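Local coordinates for protein cephalosporin acylase (Bacillus halodurans, PDB 2NLZ) that probably acts as an acylase or gamma-glutamyl transferase of the gamma-glutamyltranspeptidase family, within the N-terminal nucleophile hydrolase clan, at residues Q300-K305 / R496-Q501; Q227-F232 / Y238-D243; A50-A55 / G124-L129; Q480-F485 / E529-G534. The protein carries 1 engineered substitution. All coordinates share one frame; numbering follows the deposited sequence.

Interaction 1: residues Q300-K305 / R496-Q501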
loop_
_atom_site.group_PDB
_atom_site.type_symbol
_atom_site.label_atom_id
_atom_site.label_comp_id
_atom_site.label_asym_id
_atom_site.label_seq_id
_atom_site.Cartn_x
_atom_site.Cartn_y
_atom_site.Cartn_z
ATOM N N GLN D 300 -3.689 -2.928 -24.504
ATOM C CA GLN D 300 -2.233 -3.083 -24.512
ATOM C C GLN D 300 -1.880 -4.535 -24.780
ATOM O O GLN D 300 -1.306 -4.844 -25.821
ATOM C CB GLN D 300 -1.602 -2.668 -23.174
ATOM C CG GLN D 300 -1.474 -1.180 -22.938
ATOM C CD GLN D 300 -0.729 -0.839 -21.650
ATOM O OE1 GLN D 300 -1.051 -1.354 -20.590
ATOM N NE2 GLN D 300 0.261 0.045 -21.743
ATOM N N ILE D 301 -2.256 -5.410 -23.844
ATOM C CA ILE D 301 -1.920 -6.849 -23.867
ATOM C C ILE D 301 -2.400 -7.566 -25.143
ATOM O O ILE D 301 -1.660 -8.356 -25.735
ATOM C CB ILE D 301 -2.447 -7.582 -22.582
ATOM C CG1 ILE D 301 -1.728 -7.074 -21.335
ATOM C CG2 ILE D 301 -2.254 -9.087 -22.658
ATOM C CD1 ILE D 301 -2.493 -7.308 -20.041
ATOM N N GLU D 302 -3.620 -7.267 -25.584
ATOM C CA GLU D 302 -4.137 -7.885 -26.805
ATOM C C GLU D 302 -3.373 -7.491 -28.065
ATOM O O GLU D 302 -3.015 -8.360 -28.861
ATOM C CB GLU D 302 -5.624 -7.608 -26.968
ATOM C CG GLU D 302 -6.488 -8.215 -25.873
ATOM C CD GLU D 302 -6.549 -9.736 -25.910
ATOM O OE1 GLU D 302 -5.566 -10.408 -25.517
ATOM O OE2 GLU D 302 -7.610 -10.258 -26.313
ATOM N N ALA D 303 -3.120 -6.189 -28.225
ATOM C CA ALA D 303 -2.353 -5.651 -29.357
ATOM C C ALA D 303 -0.950 -6.235 -29.403
ATOM O O ALA D 303 -0.468 -6.669 -30.456
ATOM C CB ALA D 303 -2.288 -4.125 -29.291
ATOM N N MET D 304 -0.304 -6.255 -28.244
ATOM C CA MET D 304 1.026 -6.824 -28.130
ATOM C C MET D 304 1.012 -8.263 -28.603
ATOM O O MET D 304 1.865 -8.661 -29.391
ATOM C CB MET D 304 1.549 -6.725 -26.690
ATOM C CG MET D 304 2.956 -7.291 -26.472
ATOM S SD MET D 304 4.155 -6.819 -27.741
ATOM C CE MET D 304 4.290 -5.054 -27.471
ATOM N N LYS D 305 0.027 -9.022 -28.136
ATOM C CA LYS D 305 -0.092 -10.429 -28.477
ATOM C C LYS D 305 -0.121 -10.651 -29.978
ATOM O O LYS D 305 0.658 -11.449 -30.486
ATOM C CB LYS D 305 -1.314 -11.056 -27.805
ATOM C CG LYS D 305 -1.026 -11.569 -26.405
ATOM C CD LYS D 305 -2.277 -11.609 -25.551
ATOM C CE LYS D 305 -3.193 -12.757 -25.933
ATOM N NZ LYS D 305 -4.495 -12.674 -25.207
ATOM N N ARG D 496 -11.978 -11.542 -17.824
ATOM C CA ARG D 496 -11.982 -11.347 -19.276
ATOM C C ARG D 496 -11.157 -12.410 -20.008
ATOM O O ARG D 496 -10.923 -12.312 -21.213
ATOM C CB ARG D 496 -11.513 -9.940 -19.643
ATOM C CG ARG D 496 -12.536 -8.867 -19.318
ATOM C CD ARG D 496 -11.922 -7.494 -19.451
ATOM N NE ARG D 496 -11.972 -6.979 -20.816
ATOM C CZ ARG D 496 -12.575 -5.845 -21.163
ATOM N NH1 ARG D 496 -13.182 -5.101 -20.241
ATOM N NH2 ARG D 496 -12.565 -5.445 -22.430
ATOM N N GLY D 497 -10.716 -13.427 -19.277
ATOM C CA GLY D 497 -10.139 -14.605 -19.918
ATOM C C GLY D 497 -8.639 -14.779 -19.821
ATOM O O GLY D 497 -8.124 -15.865 -20.108
ATOM N N HIS D 498 -7.940 -13.720 -19.417
ATOM C CA HIS D 498 -6.482 -13.756 -19.306
ATOM C C HIS D 498 -6.022 -14.682 -18.192
ATOM O O HIS D 498 -6.533 -14.614 -17.070
ATOM C CB HIS D 498 -5.924 -12.357 -19.044
ATOM C CG HIS D 498 -6.111 -11.402 -20.181
ATOM N ND1 HIS D 498 -5.259 -11.354 -21.262
ATOM C CD2 HIS D 498 -7.042 -10.445 -20.394
ATOM C CE1 HIS D 498 -5.660 -10.410 -22.095
ATOM N NE2 HIS D 498 -6.741 -9.845 -21.593
ATOM N N LYS D 499 -5.057 -15.545 -18.503
ATOM C CA LYS D 499 -4.426 -16.382 -17.485
ATOM C C LYS D 499 -3.321 -15.581 -16.812
ATOM O O LYS D 499 -2.152 -15.704 -17.161
ATOM C CB LYS D 499 -3.861 -17.674 -18.090
ATOM C CG LYS D 499 -4.886 -18.633 -18.723
ATOM C CD LYS D 499 -5.623 -19.483 -17.682
ATOM C CE LYS D 499 -6.797 -20.253 -18.296
ATOM N NZ LYS D 499 -7.984 -19.388 -18.587
ATOM N N ILE D 500 -3.712 -14.745 -15.854
ATOM C CA ILE D 500 -2.791 -13.839 -15.164
ATOM C C ILE D 500 -2.070 -14.553 -14.026
ATOM O O ILE D 500 -2.688 -15.267 -13.234
ATOM C CB ILE D 500 -3.527 -12.592 -14.599
ATOM C CG1 ILE D 500 -4.206 -11.801 -15.718
ATOM C CG2 ILE D 500 -2.573 -11.693 -13.809
ATOM C CD1 ILE D 500 -3.261 -10.956 -16.542
ATOM N N GLN D 501 -0.755 -14.361 -13.979
ATOM C CA GLN D 501 0.077 -14.837 -12.886
ATOM C C GLN D 501 0.973 -13.732 -12.311
ATOM O O GLN D 501 1.778 -13.117 -13.028
ATOM C CB GLN D 501 0.947 -15.996 -13.349
ATOM C CG GLN D 501 1.758 -16.609 -12.217
ATOM C CD GLN D 501 2.884 -17.504 -12.706
ATOM O OE1 GLN D 501 3.419 -18.306 -11.939
ATOM N NE2 GLN D 501 3.251 -17.370 -13.980
HETATM O O HOH W 1 -3.814 -13.020 -22.596
#

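Interaction 2: residues Q227-F232 / Y238-D243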
loop_
_atom_site.group_PDB
_atom_site.type_symbol
_atom_site.label_atom_id
_atom_site.label_comp_id
_atom_site.label_asym_id
_atom_site.label_seq_id
_atom_site.Cartn_x
_atom_site.Cartn_y
_atom_site.Cartn_z
ATOM N N GLN D 227 43.212 -16.651 -32.174
ATOM C CA GLN D 227 43.010 -17.340 -30.898
ATOM C C GLN D 227 41.600 -17.884 -30.766
ATOM O O GLN D 227 41.391 -18.951 -30.189
ATOM C CB GLN D 227 43.286 -16.403 -29.733
ATOM C CG GLN D 227 44.746 -16.142 -29.491
ATOM C CD GLN D 227 44.992 -15.428 -28.180
ATOM O OE1 GLN D 227 45.624 -14.374 -28.148
ATOM N NE2 GLN D 227 44.486 -15.994 -27.088
ATOM N N ILE D 228 40.639 -17.128 -31.291
ATOM C CA ILE D 228 39.237 -17.522 -31.302
ATOM C C ILE D 228 39.049 -18.713 -32.232
ATOM O O ILE D 228 38.431 -19.703 -31.851
ATOM C CB ILE D 228 38.313 -16.352 -31.738
ATOM C CG1 ILE D 228 38.287 -15.257 -30.677
ATOM C CG2 ILE D 228 36.896 -16.832 -31.966
ATOM C CD1 ILE D 228 37.754 -13.941 -31.192
ATOM N N HIS D 229 39.605 -18.618 -33.438
ATOM C CA HIS D 229 39.508 -19.686 -34.436
ATOM C C HIS D 229 40.113 -20.997 -33.941
ATOM O O HIS D 229 39.539 -22.065 -34.162
ATOM C CB HIS D 229 40.161 -19.256 -35.759
ATOM C CG HIS D 229 40.334 -20.370 -36.749
ATOM N ND1 HIS D 229 39.313 -20.805 -37.564
ATOM C CD2 HIS D 229 41.410 -21.134 -37.054
ATOM C CE1 HIS D 229 39.750 -21.792 -38.326
ATOM N NE2 HIS D 229 41.019 -22.012 -38.034
ATOM N N ALA D 230 41.255 -20.898 -33.258
ATOM C CA ALA D 230 42.010 -22.066 -32.820
ATOM C C ALA D 230 41.267 -22.842 -31.749
ATOM O O ALA D 230 41.264 -24.071 -31.762
ATOM C CB ALA D 230 43.395 -21.658 -32.322
ATOM N N PHE D 231 40.634 -22.126 -30.827
ATOM C CA PHE D 231 39.903 -22.766 -29.736
ATOM C C PHE D 231 38.631 -23.478 -30.222
ATOM O O PHE D 231 38.259 -24.537 -29.701
ATOM C CB PHE D 231 39.568 -21.756 -28.637
ATOM C CG PHE D 231 38.976 -22.382 -27.403
ATOM C CD1 PHE D 231 39.775 -23.092 -26.511
ATOM C CD2 PHE D 231 37.622 -22.274 -27.136
ATOM C CE1 PHE D 231 39.238 -23.669 -25.371
ATOM C CE2 PHE D 231 37.080 -22.860 -26.008
ATOM C CZ PHE D 231 37.893 -23.556 -25.122
ATOM N N PHE D 232 37.974 -22.887 -31.217
ATOM C CA PHE D 232 36.773 -23.467 -31.813
ATOM C C PHE D 232 37.093 -24.689 -32.669
ATOM O O PHE D 232 36.377 -25.692 -32.621
ATOM C CB PHE D 232 36.006 -22.415 -32.621
ATOM C CG PHE D 232 35.032 -21.627 -31.799
ATOM C CD1 PHE D 232 33.670 -21.883 -31.880
ATOM C CD2 PHE D 232 35.477 -20.652 -30.915
ATOM C CE1 PHE D 232 32.763 -21.167 -31.108
ATOM C CE2 PHE D 232 34.576 -19.930 -30.131
ATOM C CZ PHE D 232 33.218 -20.191 -30.232
ATOM N N TYR D 238 32.077 -24.261 -35.350
ATOM C CA TYR D 238 31.840 -23.905 -36.747
ATOM C C TYR D 238 32.415 -22.528 -37.067
ATOM O O TYR D 238 32.566 -22.159 -38.239
ATOM C CB TYR D 238 30.342 -23.967 -37.076
ATOM C CG TYR D 238 29.764 -25.363 -36.994
ATOM C CD1 TYR D 238 29.798 -26.221 -38.088
ATOM C CD2 TYR D 238 29.187 -25.825 -35.816
ATOM C CE1 TYR D 238 29.276 -27.502 -38.009
ATOM C CE2 TYR D 238 28.662 -27.104 -35.723
ATOM C CZ TYR D 238 28.708 -27.939 -36.822
ATOM O OH TYR D 238 28.182 -29.215 -36.726
ATOM N N LEU D 239 32.750 -21.789 -36.013
ATOM C CA LEU D 239 33.295 -20.448 -36.123
ATOM C C LEU D 239 34.744 -20.446 -36.631
ATOM O O LEU D 239 35.629 -21.041 -36.014
ATOM C CB LEU D 239 33.211 -19.779 -34.754
ATOM C CG LEU D 239 32.827 -18.302 -34.656
ATOM C CD1 LEU D 239 33.990 -17.450 -34.218
ATOM C CD2 LEU D 239 32.270 -17.808 -35.962
ATOM N N THR D 240 34.982 -19.780 -37.760
ATOM C CA THR D 240 36.315 -19.745 -38.358
ATOM C C THR D 240 36.889 -18.332 -38.400
ATOM O O THR D 240 36.179 -17.361 -38.114
ATOM C CB THR D 240 36.314 -20.312 -39.794
ATOM O OG1 THR D 240 35.524 -19.471 -40.646
ATOM C CG2 THR D 240 35.770 -21.742 -39.824
ATOM N N LYS D 241 38.177 -18.236 -38.755
ATOM C CA LYS D 241 38.855 -16.968 -39.021
ATOM C C LYS D 241 38.064 -16.168 -40.030
ATOM O O LYS D 241 37.796 -14.986 -39.818
ATOM C CB LYS D 241 40.229 -17.215 -39.636
ATOM C CG LYS D 241 41.357 -17.504 -38.686
ATOM C CD LYS D 241 42.617 -17.800 -39.487
ATOM C CE LYS D 241 43.599 -18.658 -38.709
ATOM N NZ LYS D 241 44.673 -19.201 -39.590
ATOM N N GLU D 242 37.698 -16.831 -41.128
ATOM C CA GLU D 242 37.080 -16.187 -42.286
ATOM C C GLU D 242 35.669 -15.684 -42.010
ATOM O O GLU D 242 35.207 -14.742 -42.660
ATOM C CB GLU D 242 37.096 -17.124 -43.496
ATOM C CG GLU D 242 38.480 -17.324 -44.096
ATOM C CD GLU D 242 38.761 -18.778 -44.429
ATOM O OE1 GLU D 242 38.274 -19.263 -45.473
ATOM O OE2 GLU D 242 39.475 -19.438 -43.643
ATOM N N ASP D 243 34.995 -16.313 -41.049
ATOM C CA ASP D 243 33.689 -15.850 -40.588
ATOM C C ASP D 243 33.829 -14.494 -39.916
ATOM O O ASP D 243 33.065 -13.571 -40.193
ATOM C CB ASP D 243 33.081 -16.854 -39.615
ATOM C CG ASP D 243 32.417 -18.017 -40.318
ATOM O OD1 ASP D 243 31.745 -17.780 -41.344
ATOM O OD2 ASP D 243 32.563 -19.163 -39.834
#

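Interaction 3: residues A50-A55 / G124-L129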
loop_
_atom_site.group_PDB
_atom_site.type_symbol
_atom_site.label_atom_id
_atom_site.label_comp_id
_atom_site.label_asym_id
_atom_site.label_seq_id
_atom_site.Cartn_x
_atom_site.Cartn_y
_atom_site.Cartn_z
ATOM N N ALA D 50 30.944 8.386 -25.077
ATOM C CA ALA D 50 30.432 7.949 -23.768
ATOM C C ALA D 50 29.695 6.609 -23.815
ATOM O O ALA D 50 29.816 5.800 -22.897
ATOM C CB ALA D 50 29.542 9.023 -23.152
ATOM N N ALA D 51 28.935 6.391 -24.889
ATOM C CA ALA D 51 28.200 5.164 -25.078
ATOM C C ALA D 51 29.171 3.994 -25.182
ATOM O O ALA D 51 28.980 2.964 -24.535
ATOM C CB ALA D 51 27.344 5.264 -26.312
ATOM N N ILE D 52 30.219 4.171 -25.984
ATOM C CA ILE D 52 31.259 3.153 -26.154
ATOM C C ILE D 52 31.979 2.930 -24.827
ATOM O O ILE D 52 32.220 1.800 -24.436
ATOM C CB ILE D 52 32.245 3.526 -27.283
ATOM C CG1 ILE D 52 31.504 3.669 -28.617
ATOM C CG2 ILE D 52 33.329 2.479 -27.435
ATOM C CD1 ILE D 52 32.266 4.452 -29.676
ATOM N N ALA D 53 32.271 4.007 -24.114
ATOM C CA ALA D 53 32.908 3.894 -22.806
ATOM C C ALA D 53 32.104 2.997 -21.875
ATOM O O ALA D 53 32.620 2.043 -21.295
ATOM C CB ALA D 53 33.096 5.265 -22.183
ATOM N N THR D 54 30.822 3.310 -21.776
ATOM C CA THR D 54 29.893 2.597 -20.929
ATOM C C THR D 54 29.657 1.155 -21.384
ATOM O O THR D 54 29.505 0.266 -20.553
ATOM C CB THR D 54 28.553 3.342 -20.901
ATOM O OG1 THR D 54 28.790 4.743 -20.698
ATOM C CG2 THR D 54 27.668 2.810 -19.791
ATOM N N ALA D 55 29.626 0.929 -22.696
ATOM C CA ALA D 55 29.347 -0.400 -23.228
ATOM C C ALA D 55 30.481 -1.340 -22.886
ATOM O O ALA D 55 30.262 -2.432 -22.354
ATOM C CB ALA D 55 29.140 -0.346 -24.727
ATOM N N GLY D 124 33.277 -4.723 -33.253
ATOM C CA GLY D 124 33.258 -3.998 -34.525
ATOM C C GLY D 124 32.321 -2.808 -34.487
ATOM O O GLY D 124 32.629 -1.736 -35.031
ATOM N N ALA D 125 31.177 -2.996 -33.833
ATOM C CA ALA D 125 30.224 -1.911 -33.628
ATOM C C ALA D 125 30.820 -0.775 -32.805
ATOM O O ALA D 125 30.541 0.386 -33.067
ATOM C CB ALA D 125 28.961 -2.429 -32.985
ATOM N N TRP D 126 31.647 -1.114 -31.823
ATOM C CA TRP D 126 32.339 -0.104 -31.039
ATOM C C TRP D 126 33.200 0.753 -31.955
ATOM O O TRP D 126 33.042 1.967 -32.002
ATOM C CB TRP D 126 33.224 -0.736 -29.954
ATOM C CG TRP D 126 32.508 -1.585 -28.937
ATOM C CD1 TRP D 126 31.201 -1.492 -28.560
ATOM C CD2 TRP D 126 33.082 -2.632 -28.140
ATOM N NE1 TRP D 126 30.917 -2.437 -27.598
ATOM C CE2 TRP D 126 32.056 -3.146 -27.320
ATOM C CE3 TRP D 126 34.365 -3.190 -28.043
ATOM C CZ2 TRP D 126 32.273 -4.193 -26.414
ATOM C CZ3 TRP D 126 34.574 -4.234 -27.151
ATOM C CH2 TRP D 126 33.533 -4.720 -26.347
ATOM N N ALA D 127 34.097 0.100 -32.687
ATOM C CA ALA D 127 35.043 0.769 -33.583
ATOM C C ALA D 127 34.377 1.668 -34.628
ATOM O O ALA D 127 34.761 2.836 -34.778
ATOM C CB ALA D 127 35.931 -0.255 -34.265
ATOM N N GLU D 128 33.389 1.120 -35.339
ATOM C CA GLU D 128 32.646 1.876 -36.343
ATOM C C GLU D 128 31.901 3.078 -35.765
ATOM O O GLU D 128 31.784 4.111 -36.424
ATOM C CB GLU D 128 31.667 0.979 -37.101
ATOM C CG GLU D 128 32.161 0.531 -38.481
ATOM C CD GLU D 128 32.076 1.614 -39.547
ATOM O OE1 GLU D 128 31.106 2.395 -39.546
ATOM O OE2 GLU D 128 32.985 1.668 -40.398
ATOM N N LEU D 129 31.406 2.936 -34.540
ATOM C CA LEU D 129 30.718 4.020 -33.863
ATOM C C LEU D 129 31.705 5.141 -33.560
ATOM O O LEU D 129 31.383 6.316 -33.725
ATOM C CB LEU D 129 30.093 3.504 -32.571
ATOM C CG LEU D 129 28.676 3.898 -32.158
ATOM C CD1 LEU D 129 27.860 4.408 -33.316
ATOM C CD2 LEU D 129 27.998 2.680 -31.547
#

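Interaction 4: residues Q480-F485 / E529-G534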
loop_
_atom_site.group_PDB
_atom_site.type_symbol
_atom_site.label_atom_id
_atom_site.label_comp_id
_atom_site.label_asym_id
_atom_site.label_seq_id
_atom_site.Cartn_x
_atom_site.Cartn_y
_atom_site.Cartn_z
ATOM N N GLN D 480 2.192 -12.667 -17.311
ATOM C CA GLN D 480 2.798 -12.426 -16.005
ATOM C C GLN D 480 2.693 -10.957 -15.620
ATOM O O GLN D 480 2.908 -10.084 -16.470
ATOM C CB GLN D 480 4.265 -12.815 -16.042
ATOM C CG GLN D 480 4.496 -14.232 -16.529
ATOM C CD GLN D 480 5.939 -14.676 -16.414
ATOM O OE1 GLN D 480 6.217 -15.829 -16.099
ATOM N NE2 GLN D 480 6.862 -13.766 -16.676
ATOM N N VAL D 481 2.353 -10.678 -14.353
ATOM C CA VAL D 481 2.377 -9.295 -13.828
ATOM C C VAL D 481 3.222 -9.156 -12.558
ATOM O O VAL D 481 3.546 -10.149 -11.899
ATOM C CB VAL D 481 0.957 -8.708 -13.582
ATOM C CG1 VAL D 481 0.127 -8.728 -14.869
ATOM C CG2 VAL D 481 0.228 -9.439 -12.425
ATOM N N GLU D 482 3.576 -7.917 -12.226
ATOM C CA GLU D 482 4.404 -7.618 -11.056
ATOM C C GLU D 482 3.609 -7.596 -9.758
ATOM O O GLU D 482 2.412 -7.314 -9.771
ATOM C CB GLU D 482 5.098 -6.272 -11.245
ATOM C CG GLU D 482 6.334 -6.345 -12.120
ATOM C CD GLU D 482 7.163 -5.079 -12.089
ATOM O OE1 GLU D 482 8.208 -5.075 -11.390
ATOM O OE2 GLU D 482 6.765 -4.100 -12.760
ATOM N N PRO D 483 4.277 -7.876 -8.622
ATOM C CA PRO D 483 3.629 -7.821 -7.305
ATOM C C PRO D 483 2.900 -6.502 -7.062
ATOM O O PRO D 483 1.948 -6.448 -6.277
ATOM C CB PRO D 483 4.809 -7.924 -6.341
ATOM C CG PRO D 483 5.833 -8.665 -7.080
ATOM C CD PRO D 483 5.693 -8.272 -8.512
ATOM N N THR D 484 3.358 -5.461 -7.754
ATOM C CA THR D 484 2.861 -4.107 -7.590
ATOM C C THR D 484 1.825 -3.765 -8.673
ATOM O O THR D 484 1.271 -2.666 -8.685
ATOM C CB THR D 484 4.047 -3.106 -7.555
ATOM O OG1 THR D 484 3.562 -1.760 -7.589
ATOM C CG2 THR D 484 4.993 -3.342 -8.736
ATOM N N PHE D 485 1.553 -4.714 -9.569
ATOM C CA PHE D 485 0.435 -4.584 -10.507
ATOM C C PHE D 485 -0.874 -4.585 -9.723
ATOM O O PHE D 485 -1.117 -5.498 -8.929
ATOM C CB PHE D 485 0.423 -5.732 -11.512
ATOM C CG PHE D 485 -0.475 -5.500 -12.686
ATOM C CD1 PHE D 485 -1.816 -5.871 -12.644
ATOM C CD2 PHE D 485 0.021 -4.922 -13.844
ATOM C CE1 PHE D 485 -2.658 -5.652 -13.739
ATOM C CE2 PHE D 485 -0.807 -4.704 -14.940
ATOM C CZ PHE D 485 -2.153 -5.065 -14.882
ATOM N N GLU D 529 16.372 2.392 -14.091
ATOM C CA GLU D 529 15.664 1.220 -13.570
ATOM C C GLU D 529 15.753 1.087 -12.051
ATOM O O GLU D 529 16.832 0.889 -11.520
ATOM C CB GLU D 529 16.225 -0.052 -14.212
ATOM C CG GLU D 529 15.587 -1.321 -13.697
ATOM C CD GLU D 529 14.100 -1.311 -13.894
ATOM O OE1 GLU D 529 13.383 -1.313 -12.868
ATOM O OE2 GLU D 529 13.659 -1.265 -15.066
ATOM N N PRO D 530 14.618 1.201 -11.348
ATOM C CA PRO D 530 14.676 1.023 -9.903
ATOM C C PRO D 530 14.842 -0.442 -9.464
ATOM O O PRO D 530 15.379 -0.692 -8.388
ATOM C CB PRO D 530 13.345 1.601 -9.426
ATOM C CG PRO D 530 12.432 1.471 -10.583
ATOM C CD PRO D 530 13.262 1.541 -11.816
ATOM N N ARG D 531 14.427 -1.398 -10.292
ATOM C CA ARG D 531 14.516 -2.818 -9.923
ATOM C C ARG D 531 15.935 -3.412 -9.816
ATOM O O ARG D 531 16.090 -4.602 -9.536
ATOM C CB ARG D 531 13.677 -3.665 -10.874
ATOM C CG ARG D 531 12.203 -3.391 -10.774
ATOM C CD ARG D 531 11.486 -3.866 -12.013
ATOM N NE ARG D 531 10.116 -3.359 -12.092
ATOM C CZ ARG D 531 9.782 -2.129 -12.474
ATOM N NH1 ARG D 531 10.712 -1.247 -12.798
ATOM N NH2 ARG D 531 8.509 -1.776 -12.517
ATOM N N THR D 532 16.958 -2.585 -10.025
ATOM C CA THR D 532 18.334 -3.050 -10.053
ATOM C C THR D 532 19.303 -1.961 -9.561
ATOM O O THR D 532 18.874 -0.860 -9.210
ATOM C CB THR D 532 18.709 -3.547 -11.477
ATOM O OG1 THR D 532 19.951 -4.255 -11.447
ATOM C CG2 THR D 532 18.807 -2.390 -12.458
ATOM N N ASP D 533 20.596 -2.300 -9.491
ATOM C CA ASP D 533 21.671 -1.334 -9.269
ATOM C C ASP D 533 21.779 -0.560 -10.551
ATOM O O ASP D 533 21.619 -1.124 -11.620
ATOM C CB ASP D 533 23.017 -2.028 -9.054
ATOM C CG ASP D 533 22.991 -3.068 -7.958
ATOM O OD1 ASP D 533 22.704 -2.719 -6.795
ATOM O OD2 ASP D 533 23.299 -4.238 -8.266
ATOM N N GLY D 534 22.073 0.722 -10.472
ATOM C CA GLY D 534 22.167 1.523 -11.686
ATOM C C GLY D 534 22.074 3.006 -11.399
ATOM O O GLY D 534 21.859 3.424 -10.248
#

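Interaction 1: residues Q300-K305 / R496-Q501
H498, in the loop between helix 487-495 and strand 499-502, lays its imidazole against the flank of helix 294-314, where I301, E302 and K305 receive it. All three side chains converge obliquely on one ring atom, CE1. OE1 of E302 is closest, with 3.4 Å between E302 OE1 and H498 CE1, and the carboxylate stands steeply to the imidazole, their planes 76° apart. The methyl I301 CG2 packs at 3.7 Å from H498 CE1, and K305 brings up its amine on the ND1 side of the ring. The glutamate chain folds at its second torsion (chi2 -69°), which carries the carboxylate along the helix toward K305. There K305 NZ donates to E302 OE1 at 2.5 Å, through the oxygen's syn lone pair, in a salt bridge one helical turn long. One water joins the two segments, accepting from K305 NZ at 2.7 Å and lying 2.6 Å from H498 ND1. A Schellman motif ends helix 487-495 just before this contact: G497 takes the positive phi of the C-prime position, and H498 follows directly. The other ring nitrogen, H498 NE2, is hydrogen-bonded to ND1 of H298, so the imidazole is held at both nitrogens. The backbone of L346 supplies further partners, its N to E302 OE2 and its O to K305 NZ. With E302 cut back to an alanine, the ammonium of K305 is likely to lose its counter-charge in a buried setting, and a gap would probably open beside H498. I301 also packs on V479 of strand 478-481, the neighbour of 499-502.

Interaction 2: residues Q227-F232 / Y238-D243
The capping box that starts helix 241-245 sits against the side of helix 223-234, with H229 fitted into the bend at T240. The imidazole is met from two directions. K241 lies across one face, its CG 4.0 Å from the centroid of the H229 ring in a CH-pi contact, while T240 CA comes to the ring edge in plane, 3.3 Å from H229 ND1. The histidine CG stands anti to its own backbone N (chi1 169°), which swings the ring out from the helix to the cap. K241 runs extended beyond CG, so its CE also follows the ring, beside CD2, before the amine passes on. The cap itself is reciprocal: D243 N donates to T240 OG1 at 3.2 Å, and T240 N donates to D243 OD2, also at 3.2 Å, meeting that carboxylate oxygen on its anti side. These bonds satisfy amides at the first turn of the new helix, and the second carboxylate oxygen, D243 OD1, accepts from M93 N. The two helices follow one another in the chain, joined by a short loop, and L239 just before the cap supplies the apolar part of their junction. L239 CB rests over a face of the F232 ring, 4.0 Å from its centroid, a second CH-pi contact. Farther out on the same leucine, L239 CD1 reaches I228 CG2 at 3.7 Å. Both I228 and L239 go on to pack on L244, farther along helix 241-245, and L239 also touches V119. No other subunit reaches either segment.

Interaction 3: residues A50-A55 / G124-L129
A50 O is gripped twice in the turn of helix 47-61 from which I52 and A55 reach W126 and L129 of helix 122-133. T54 N gives it the regular helical bond at 2.9 Å, and the hydroxyl T54 OG1 donates to A50 O at 2.6 Å, from the opposite face of the carbonyl plane and tilted 32° out of it. The side chain of T54 thus spends its polarity on its own helix. Across the contact the two segments run nearly antiparallel, at 158°, with axes 10.1 Å apart. I52 touches both W126 and L129. Its CG1 lies anti to the carbonyl carbon (chi1 -60°), and the extended branch sets I52 CD1 3.7 Å from L129 CB. The same methyl, I52 CD1, lies 3.5 Å from the backbone oxygen W126 O. The other branch, I52 CG2, comes to 4.1 Å from W126 CB. One turn on, the methyl A55 CB approaches the indole obliquely, 4.0 Å from W126 NE1. That N-H is hydrogen-bonded to OE1 of Q375 on strand 370-376, a strand that A55 and L129 also touch, while A51 and A55 pack on strand 359-365. The helix pair therefore covers strands of the core, as in the layered fold of N-terminal nucleophile hydrolases. With no hydrogen bond crossing between the segments, their cohesion is apolar, and the buried indole nitrogen is satisfied from the strand beneath.

Interaction 4: residues Q480-F485 / E529-G534
E482 and R531 are central to a salt-bridge network, completed by E529, that ties the end of strand 478-481 to the loop between strands 524-528 and 535-538. R531 takes the E482 carboxylate side-on with two nitrogens, one to each oxygen. R531 NE donates to E482 OE1 at 2.7 Å, almost straight at 177° and with the oxygen in the guanidinium plane. R531 NH2 donates to E482 OE2 at 2.9 Å, more bent at 147° and with the oxygen tilted from the guanidinium plane, which is turned 35° from the carboxylate. The two side chains come from opposite directions, R531 extended from CG to NE and E482 beyond CG, and span the 11.3 Å between E482 CA and R531 CA. Each segment makes a type I turn here, E482 to F485 and E529 to T532. At the far edge of the guanidinium, R531 NH1 donates to E529 OE1 at 2.7 Å and also to L466 O. E482 OE2 also takes a weak hydrogen bond from R470 N, and R531 NH2 gives a weak one to A468 O. E529 OE2 is occupied by a salt bridge to R470 NH2 and by G512 N, so both glutamates have their charge met by arginine. A leucine in place of R531 would probably leave E482 without its charge partner and E529 with R470 alone, so that this side-chain link between loop and strand end would be lost. E529 OE1 accepts a second bond, from the backbone R531 N at 2.8 Å, on its anti lone pair, while R531 NH1 uses the syn one.

How the interactions relate
Interactions 1 and 4 are coupled directly: strands 499-502 and 478-481 are neighbours in a small mixed sheet, where Q501 O lies 2.8 Å from V481 N, probably hydrogen-bonded, and I500 CG2 packs 3.9 Å from V481 CG2. Their segments alternate along the chain, and their centres are 19 Å apart. Interactions 2 and 3 lie on the other side of the chain's centre from both, with 23 Å between their own centres and about 10 Å between nearest atoms. Interaction 3 also comes within about 10 Å of interaction 4 by nearest atoms. Interaction 3 packs on strand 359-365, which in this family probably follows the self-cleavage site.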